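Local coordinates for beta-lactamase/D-alanine Carboxypeptidase (Yersinia pestis, PDB 3RJU), which is probably a serine hydrolase of the beta-lactamase and penicillin-binding protein family, cleaving beta-lactams or the terminal D-alanine of peptidoglycan peptides, at residues A[68-73]-A[250-255]; A[75-80]-A[255-260]; A[121-126]-A[141-146]. One frame throughout, in Å; residues are numbered along the deposited sequence.

How the contacts relate
Contacts 1 and 2 are neighbours, their centres about 6 Å apart, and both join helix 64-77 to the chain around helix 255-258. They share A255, and their segments interleave in the order 68-73, 75-80, 250-255, 255-260. Two salt bridges tie them together, R253 to D77 and K252 to E258, so the two form one continuous charged interface. Contact 3 comes between the two halves of that interface in sequence, but its centre lies about 30 Å from that of contact 1 and 29 Å from that of contact 2. It is a local closure between a loop and helix 137-144, separate from the charged interface.

Contact 1 (A[68-73]-A[250-255]); sequences TSEIMV and APKRSA
K252 sets CG between its backbone N and carbonyl carbon (chi1 58°) and then runs straight out to NZ, while E70 holds CG anti to its own N (chi1 172°) and extends to its carboxylate; these torsions bring the two charged ends together. The side chains cross obliquely, and K252 NZ lies 2.9 Å from E70 OE2. This is a salt bridge whose hydrogen bond is weak, so charge attraction probably carries much of it. Both ends have further partners: E70 OE2 also pairs with K74, E70 OE1 accepts from W239, and K252 NZ bridges to E258. The buried carboxylate is thus gripped at both oxygens, and the two lysines would favour its ionised form. Beside this pair the packing is slight, with V73 CG1 4.2 Å from S254 CB. S254 OG turns to E258 OE2, in the type I turn closed by A255 N to K252 O at 3.0 Å. A largely buried charge network thus fastens this turn onto helix 64-77. S62 lies just before that helix and K65 in its first turn, an SxxK pattern consistent with the active-site helix of the serine beta-lactamase/penicillin-binding protein fold.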
# COMPACT_ATOMS: atom_id res chain seq x y z
N THR A 68 -4.60 4.28 3.77
CA THR A 68 -5.64 5.25 3.42
C THR A 68 -7.01 4.59 3.49
O THR A 68 -7.93 5.14 4.09
CB THR A 68 -5.42 5.81 2.01
OG1 THR A 68 -4.03 6.16 1.89
CG2 THR A 68 -6.30 7.04 1.77
N SER A 69 -7.15 3.41 2.91
CA SER A 69 -8.42 2.69 3.02
C SER A 69 -8.75 2.29 4.45
O SER A 69 -9.92 2.31 4.86
CB SER A 69 -8.46 1.49 2.07
OG SER A 69 -8.73 1.96 0.75
N GLU A 70 -7.73 1.94 5.23
CA GLU A 70 -7.93 1.64 6.65
C GLU A 70 -8.56 2.83 7.37
O GLU A 70 -9.54 2.70 8.12
CB GLU A 70 -6.61 1.28 7.35
CG GLU A 70 -6.78 1.15 8.88
CD GLU A 70 -5.59 0.60 9.62
OE1 GLU A 70 -4.53 0.53 9.03
OE2 GLU A 70 -5.72 0.28 10.83
N ILE A 71 -7.99 4.01 7.16
CA ILE A 71 -8.52 5.23 7.75
C ILE A 71 -9.95 5.51 7.28
O ILE A 71 -10.81 5.87 8.10
CB ILE A 71 -7.58 6.43 7.50
CG1 ILE A 71 -6.28 6.20 8.28
CG2 ILE A 71 -8.23 7.77 7.89
CD1 ILE A 71 -5.17 7.17 7.93
N MSE A 72 -10.22 5.34 5.99
CA MSE A 72 -11.58 5.51 5.49
C MSE A 72 -12.55 4.56 6.22
O MSE A 72 -13.62 4.96 6.67
CB MSE A 72 -11.65 5.27 3.99
CG MSE A 72 -13.05 5.46 3.41
SE MSE A 72 -13.14 4.94 1.54
CE MSE A 72 -12.68 3.05 1.75
N VAL A 73 -12.16 3.29 6.34
CA VAL A 73 -13.02 2.30 6.99
C VAL A 73 -13.24 2.66 8.47
O VAL A 73 -14.37 2.57 8.99
CB VAL A 73 -12.44 0.88 6.81
CG1 VAL A 73 -13.07 -0.12 7.77
CG2 VAL A 73 -12.60 0.44 5.36
N ALA A 250 -6.63 -11.59 18.62
CA ALA A 250 -7.49 -11.77 17.48
C ALA A 250 -7.17 -10.62 16.52
O ALA A 250 -6.54 -9.64 16.92
CB ALA A 250 -8.95 -11.70 17.91
N PRO A 251 -7.60 -10.74 15.27
CA PRO A 251 -7.43 -9.60 14.36
C PRO A 251 -8.16 -8.36 14.87
O PRO A 251 -9.15 -8.48 15.61
CB PRO A 251 -8.06 -10.08 13.06
CG PRO A 251 -7.99 -11.59 13.16
CD PRO A 251 -8.21 -11.90 14.59
N LYS A 252 -7.70 -7.19 14.44
CA LYS A 252 -8.36 -5.94 14.80
C LYS A 252 -9.82 -5.95 14.34
O LYS A 252 -10.18 -6.63 13.37
CB LYS A 252 -7.62 -4.73 14.19
CG LYS A 252 -7.52 -4.78 12.67
CD LYS A 252 -6.76 -3.57 12.09
CE LYS A 252 -6.54 -3.69 10.60
NZ LYS A 252 -5.83 -2.51 10.05
N ARG A 253 -10.64 -5.19 15.05
CA ARG A 253 -12.08 -5.14 14.81
C ARG A 253 -12.44 -4.85 13.35
O ARG A 253 -13.36 -5.44 12.80
CB ARG A 253 -12.72 -4.11 15.74
CG ARG A 253 -14.22 -3.98 15.56
CD ARG A 253 -14.85 -3.22 16.73
NE ARG A 253 -14.52 -1.80 16.71
CZ ARG A 253 -15.19 -0.89 16.01
NH1 ARG A 253 -16.23 -1.27 15.28
NH2 ARG A 253 -14.84 0.39 16.05
N SER A 254 -11.70 -3.95 12.72
CA SER A 254 -12.02 -3.52 11.35
C SER A 254 -11.33 -4.34 10.26
O SER A 254 -11.44 -3.98 9.08
CB SER A 254 -11.63 -2.06 11.15
OG SER A 254 -10.23 -1.89 11.34
N ALA A 255 -10.60 -5.41 10.62
CA ALA A 255 -9.80 -6.12 9.59
C ALA A 255 -10.66 -6.65 8.45
O ALA A 255 -10.30 -6.51 7.27
CB ALA A 255 -9.01 -7.27 10.21

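Contact 2 (A[75-80]-A[255-260]); sequences LADDGI and AKREQA
D77 and R257 meet as two offset-stacked flat groups, with OD1 above the rim of the guanidinium: the carboxylate and guanidinium planes are only 19° apart, although the side chains themselves cross at about a right angle. D77 OD1 sits 3.8 Å above the R257 guanidinium plane. From there OD1 is 4.0 Å from R257 NH2, a long salt bridge in which the oxygen stands so far out of the guanidinium plane that no N-H is aimed at it, so the attraction is one of charge and not of a directed bond. The nearest approach is made by a carbon, with D77 CB 3.6 Å from R257 NH1.

The torsions are consistent with this stack. With CG anti to the backbone N, D77 carries its carboxylate off the side of the last turn, toward R257, and chi2 (67°) sets the carboxylate plane, whereas R257 bends at chi3 (-87°) and turns its head across the carboxylate. The stronger polar partner of D77 is R253, which forms a salt bridge with OD2. R253 NH1 and R257 NH2 lie close as like charges, and D77, paired with both arginines, probably offsets their repulsion.

The two backbones stay well apart, the nearest CA atoms being those of D77 and R257 at 9.5 Å, and only 73 Å² is buried, so the contact rests on this single pair. Just beyond it the chain turns at G79, whose positive phi goes with two backbone bonds, G79 N to A76 O at 3.0 Å and I80 N to L75 O at 2.9 Å. The arrangement is a stacked carboxylate-guanidinium pair at the surface, joining the Schellman-capped C-terminal end of helix 64-77 to the short helix 255-258, which leads into edge strand 261-264 of the alpha-beta sandwich.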
# COMPACT_ATOMS: atom_id res chain seq x y z
N LEU A 75 -13.03 5.70 9.85
CA LEU A 75 -13.89 6.89 9.91
C LEU A 75 -15.35 6.56 9.56
O LEU A 75 -16.28 7.19 10.09
CB LEU A 75 -13.36 8.01 8.99
CG LEU A 75 -12.07 8.68 9.45
CD1 LEU A 75 -11.63 9.71 8.41
CD2 LEU A 75 -12.22 9.33 10.81
N ALA A 76 -15.56 5.59 8.68
CA ALA A 76 -16.92 5.16 8.35
C ALA A 76 -17.56 4.50 9.56
O ALA A 76 -18.73 4.75 9.87
CB ALA A 76 -16.92 4.21 7.15
N ASP A 77 -16.80 3.66 10.27
CA ASP A 77 -17.35 3.06 11.48
C ASP A 77 -17.69 4.12 12.53
O ASP A 77 -18.66 3.96 13.29
CB ASP A 77 -16.37 2.04 12.06
CG ASP A 77 -16.95 1.30 13.25
OD1 ASP A 77 -17.92 0.53 13.06
OD2 ASP A 77 -16.43 1.50 14.37
N ASP A 78 -16.90 5.19 12.57
CA ASP A 78 -17.14 6.32 13.48
C ASP A 78 -18.34 7.17 13.07
O ASP A 78 -18.76 8.06 13.83
CB ASP A 78 -15.92 7.26 13.52
CG ASP A 78 -14.72 6.66 14.21
OD1 ASP A 78 -14.85 5.64 14.93
OD2 ASP A 78 -13.62 7.24 14.04
N GLY A 79 -18.87 6.93 11.87
CA GLY A 79 -19.95 7.76 11.35
C GLY A 79 -19.50 9.10 10.78
O GLY A 79 -20.34 9.97 10.52
N ILE A 80 -18.19 9.27 10.59
CA ILE A 80 -17.63 10.53 10.07
C ILE A 80 -17.65 10.63 8.53
O ILE A 80 -17.79 11.73 7.97
CB ILE A 80 -16.20 10.74 10.61
CG1 ILE A 80 -16.26 11.03 12.13
CG2 ILE A 80 -15.49 11.85 9.85
CD1 ILE A 80 -14.92 11.02 12.80
N ALA A 255 -10.60 -5.41 10.62
CA ALA A 255 -9.80 -6.12 9.59
C ALA A 255 -10.66 -6.65 8.45
O ALA A 255 -10.30 -6.51 7.27
CB ALA A 255 -9.01 -7.27 10.21
N LYS A 256 -11.79 -7.26 8.79
CA LYS A 256 -12.66 -7.83 7.75
C LYS A 256 -13.27 -6.75 6.87
O LYS A 256 -13.37 -6.93 5.66
CB LYS A 256 -13.72 -8.76 8.34
CG LYS A 256 -13.13 -10.11 8.69
CD LYS A 256 -14.14 -11.04 9.34
CE LYS A 256 -13.53 -12.42 9.55
NZ LYS A 256 -14.38 -13.29 10.41
N ARG A 257 -13.67 -5.63 7.47
CA ARG A 257 -14.21 -4.54 6.66
C ARG A 257 -13.12 -3.97 5.77
O ARG A 257 -13.36 -3.62 4.61
CB ARG A 257 -14.83 -3.45 7.55
CG ARG A 257 -16.22 -3.80 8.06
CD ARG A 257 -16.78 -2.71 8.95
NE ARG A 257 -16.35 -2.88 10.34
CZ ARG A 257 -15.57 -2.05 11.02
NH1 ARG A 257 -15.08 -0.95 10.44
NH2 ARG A 257 -15.26 -2.35 12.27
N GLU A 258 -11.90 -3.89 6.28
CA GLU A 258 -10.82 -3.34 5.47
C GLU A 258 -10.52 -4.20 4.27
O GLU A 258 -10.10 -3.68 3.24
CB GLU A 258 -9.55 -3.18 6.30
CG GLU A 258 -9.62 -2.00 7.26
CD GLU A 258 -8.40 -1.92 8.15
OE1 GLU A 258 -7.27 -2.11 7.64
OE2 GLU A 258 -8.57 -1.68 9.36
N GLN A 259 -10.75 -5.51 4.40
CA GLN A 259 -10.42 -6.46 3.33
C GLN A 259 -11.63 -6.92 2.54
O GLN A 259 -11.55 -7.86 1.74
CB GLN A 259 -9.64 -7.65 3.92
CG GLN A 259 -8.30 -7.21 4.46
CD GLN A 259 -7.38 -8.36 4.80
OE1 GLN A 259 -7.80 -9.35 5.41
NE2 GLN A 259 -6.10 -8.23 4.42
N ALA A 260 -12.75 -6.23 2.73
CA ALA A 260 -13.96 -6.54 1.97
C ALA A 260 -13.72 -6.30 0.48
O ALA A 260 -13.05 -5.33 0.08
CB ALA A 260 -15.13 -5.69 2.46

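Contact 3 (A[121-126]-A[141-146]); sequences EQPGGP and WQWLKL
Q122 and P123 pack onto the same face of the W143 indole, and the tight part of the contact lies there. Q122 CG stands over the five-membered ring of W143, 4.0 Å from its centroid and 20° off the normal, a CH-pi contact. The extended chain of Q122, with CG anti to the backbone N (chi1 -175°), carries the amide past the five-membered ring to the base of the tryptophan, where NE2 lies 3.3 Å from W143 CB. The amide and ring planes are 22° apart, and the two side chains slide past each other in opposite directions. P123 crosses the indole at about a right angle: its CG is 3.3 Å from W143 NE1, and its CD is 3.6 Å from W143 CE2.

One side of the proline is thus packed tightly on the indole, while the residue as a whole is exposed to solvent. The loose side is that of Q142, itself exposed, whose end leads away from 121-126 and accepts a bond from K145 NZ through OE1 at 3.0 Å. W143 also touches L162 of helix 162-175. This is proline-aromatic and CH-pi packing that joins the loop after helix 108-113 to helix 137-144 in the helical part of the beta-lactamase-like fold.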
# COMPACT_ATOMS: atom_id res chain seq x y z
N GLU A 121 -2.25 9.70 -12.75
CA GLU A 121 -1.62 10.88 -12.16
C GLU A 121 -2.30 12.15 -12.65
O GLU A 121 -2.86 12.20 -13.74
CB GLU A 121 -0.14 10.97 -12.53
CG GLU A 121 0.68 9.78 -12.10
CD GLU A 121 1.06 9.78 -10.64
OE1 GLU A 121 0.80 10.76 -9.91
OE2 GLU A 121 1.65 8.78 -10.20
N GLN A 122 -2.23 13.21 -11.85
CA GLN A 122 -2.57 14.51 -12.38
C GLN A 122 -1.67 14.78 -13.59
O GLN A 122 -0.45 14.63 -13.50
CB GLN A 122 -2.36 15.60 -11.34
CG GLN A 122 -2.82 16.96 -11.83
CD GLN A 122 -2.74 18.01 -10.76
OE1 GLN A 122 -2.93 17.71 -9.59
NE2 GLN A 122 -2.45 19.25 -11.15
N PRO A 123 -2.26 15.17 -14.72
CA PRO A 123 -1.43 15.49 -15.90
C PRO A 123 -0.68 16.81 -15.73
O PRO A 123 -1.01 17.61 -14.84
CB PRO A 123 -2.46 15.64 -17.02
CG PRO A 123 -3.74 16.00 -16.31
CD PRO A 123 -3.70 15.29 -14.99
N GLY A 124 0.33 17.02 -16.56
CA GLY A 124 0.93 18.33 -16.72
C GLY A 124 1.92 18.76 -15.65
O GLY A 124 2.14 19.96 -15.46
N GLY A 125 2.54 17.80 -14.98
CA GLY A 125 3.49 18.13 -13.92
C GLY A 125 4.90 18.31 -14.43
O GLY A 125 5.18 18.06 -15.61
N PRO A 126 5.81 18.76 -13.55
CA PRO A 126 7.21 18.89 -13.98
C PRO A 126 7.80 17.55 -14.46
O PRO A 126 7.56 16.51 -13.83
CB PRO A 126 7.93 19.40 -12.72
CG PRO A 126 6.95 19.19 -11.57
CD PRO A 126 5.59 19.27 -12.19
N TRP A 141 -6.60 20.06 -6.30
CA TRP A 141 -7.92 20.66 -6.30
C TRP A 141 -8.06 21.77 -7.33
O TRP A 141 -9.14 21.95 -7.89
CB TRP A 141 -8.34 21.08 -4.88
CG TRP A 141 -8.60 19.85 -4.09
CD1 TRP A 141 -7.68 19.11 -3.39
CD2 TRP A 141 -9.86 19.16 -3.97
NE1 TRP A 141 -8.29 18.01 -2.84
CE2 TRP A 141 -9.62 18.01 -3.17
CE3 TRP A 141 -11.15 19.39 -4.46
CZ2 TRP A 141 -10.64 17.12 -2.83
CZ3 TRP A 141 -12.16 18.50 -4.12
CH2 TRP A 141 -11.90 17.37 -3.33
N GLN A 142 -6.96 22.46 -7.63
CA GLN A 142 -6.95 23.43 -8.71
C GLN A 142 -7.18 22.73 -10.06
O GLN A 142 -7.94 23.22 -10.90
CB GLN A 142 -5.64 24.22 -8.70
CG GLN A 142 -5.57 25.35 -9.72
CD GLN A 142 -6.68 26.37 -9.54
OE1 GLN A 142 -7.07 26.71 -8.42
NE2 GLN A 142 -7.21 26.87 -10.66
N TRP A 143 -6.56 21.57 -10.26
CA TRP A 143 -6.77 20.78 -11.47
C TRP A 143 -8.17 20.19 -11.52
O TRP A 143 -8.83 20.22 -12.55
CB TRP A 143 -5.74 19.64 -11.56
CG TRP A 143 -5.99 18.72 -12.72
CD1 TRP A 143 -5.55 18.88 -14.01
CD2 TRP A 143 -6.76 17.50 -12.71
NE1 TRP A 143 -5.99 17.83 -14.80
CE2 TRP A 143 -6.73 16.97 -14.03
CE3 TRP A 143 -7.46 16.80 -11.71
CZ2 TRP A 143 -7.39 15.79 -14.37
CZ3 TRP A 143 -8.11 15.61 -12.07
CH2 TRP A 143 -8.06 15.12 -13.38
N LEU A 144 -8.63 19.64 -10.40
CA LEU A 144 -9.88 18.88 -10.40
C LEU A 144 -11.06 19.78 -10.79
O LEU A 144 -11.98 19.37 -11.52
CB LEU A 144 -10.10 18.24 -9.02
CG LEU A 144 -11.28 17.29 -8.87
CD1 LEU A 144 -11.15 16.08 -9.79
CD2 LEU A 144 -11.41 16.86 -7.42
N LYS A 145 -11.02 21.03 -10.35
CA LYS A 145 -12.18 21.88 -10.52
C LYS A 145 -12.46 22.21 -11.99
O LYS A 145 -13.57 22.56 -12.35
CB LYS A 145 -12.05 23.15 -9.67
CG LYS A 145 -11.04 24.14 -10.17
CD LYS A 145 -10.98 25.31 -9.21
CE LYS A 145 -10.05 26.38 -9.71
NZ LYS A 145 -9.95 27.50 -8.71
N LEU A 146 -11.44 22.06 -12.84
CA LEU A 146 -11.59 22.30 -14.27
C LEU A 146 -11.57 21.01 -15.08
O LEU A 146 -11.68 21.05 -16.31
CB LEU A 146 -10.48 23.23 -14.77
CG LEU A 146 -10.46 24.65 -14.21
CD1 LEU A 146 -9.19 25.35 -14.64
CD2 LEU A 146 -11.69 25.40 -14.68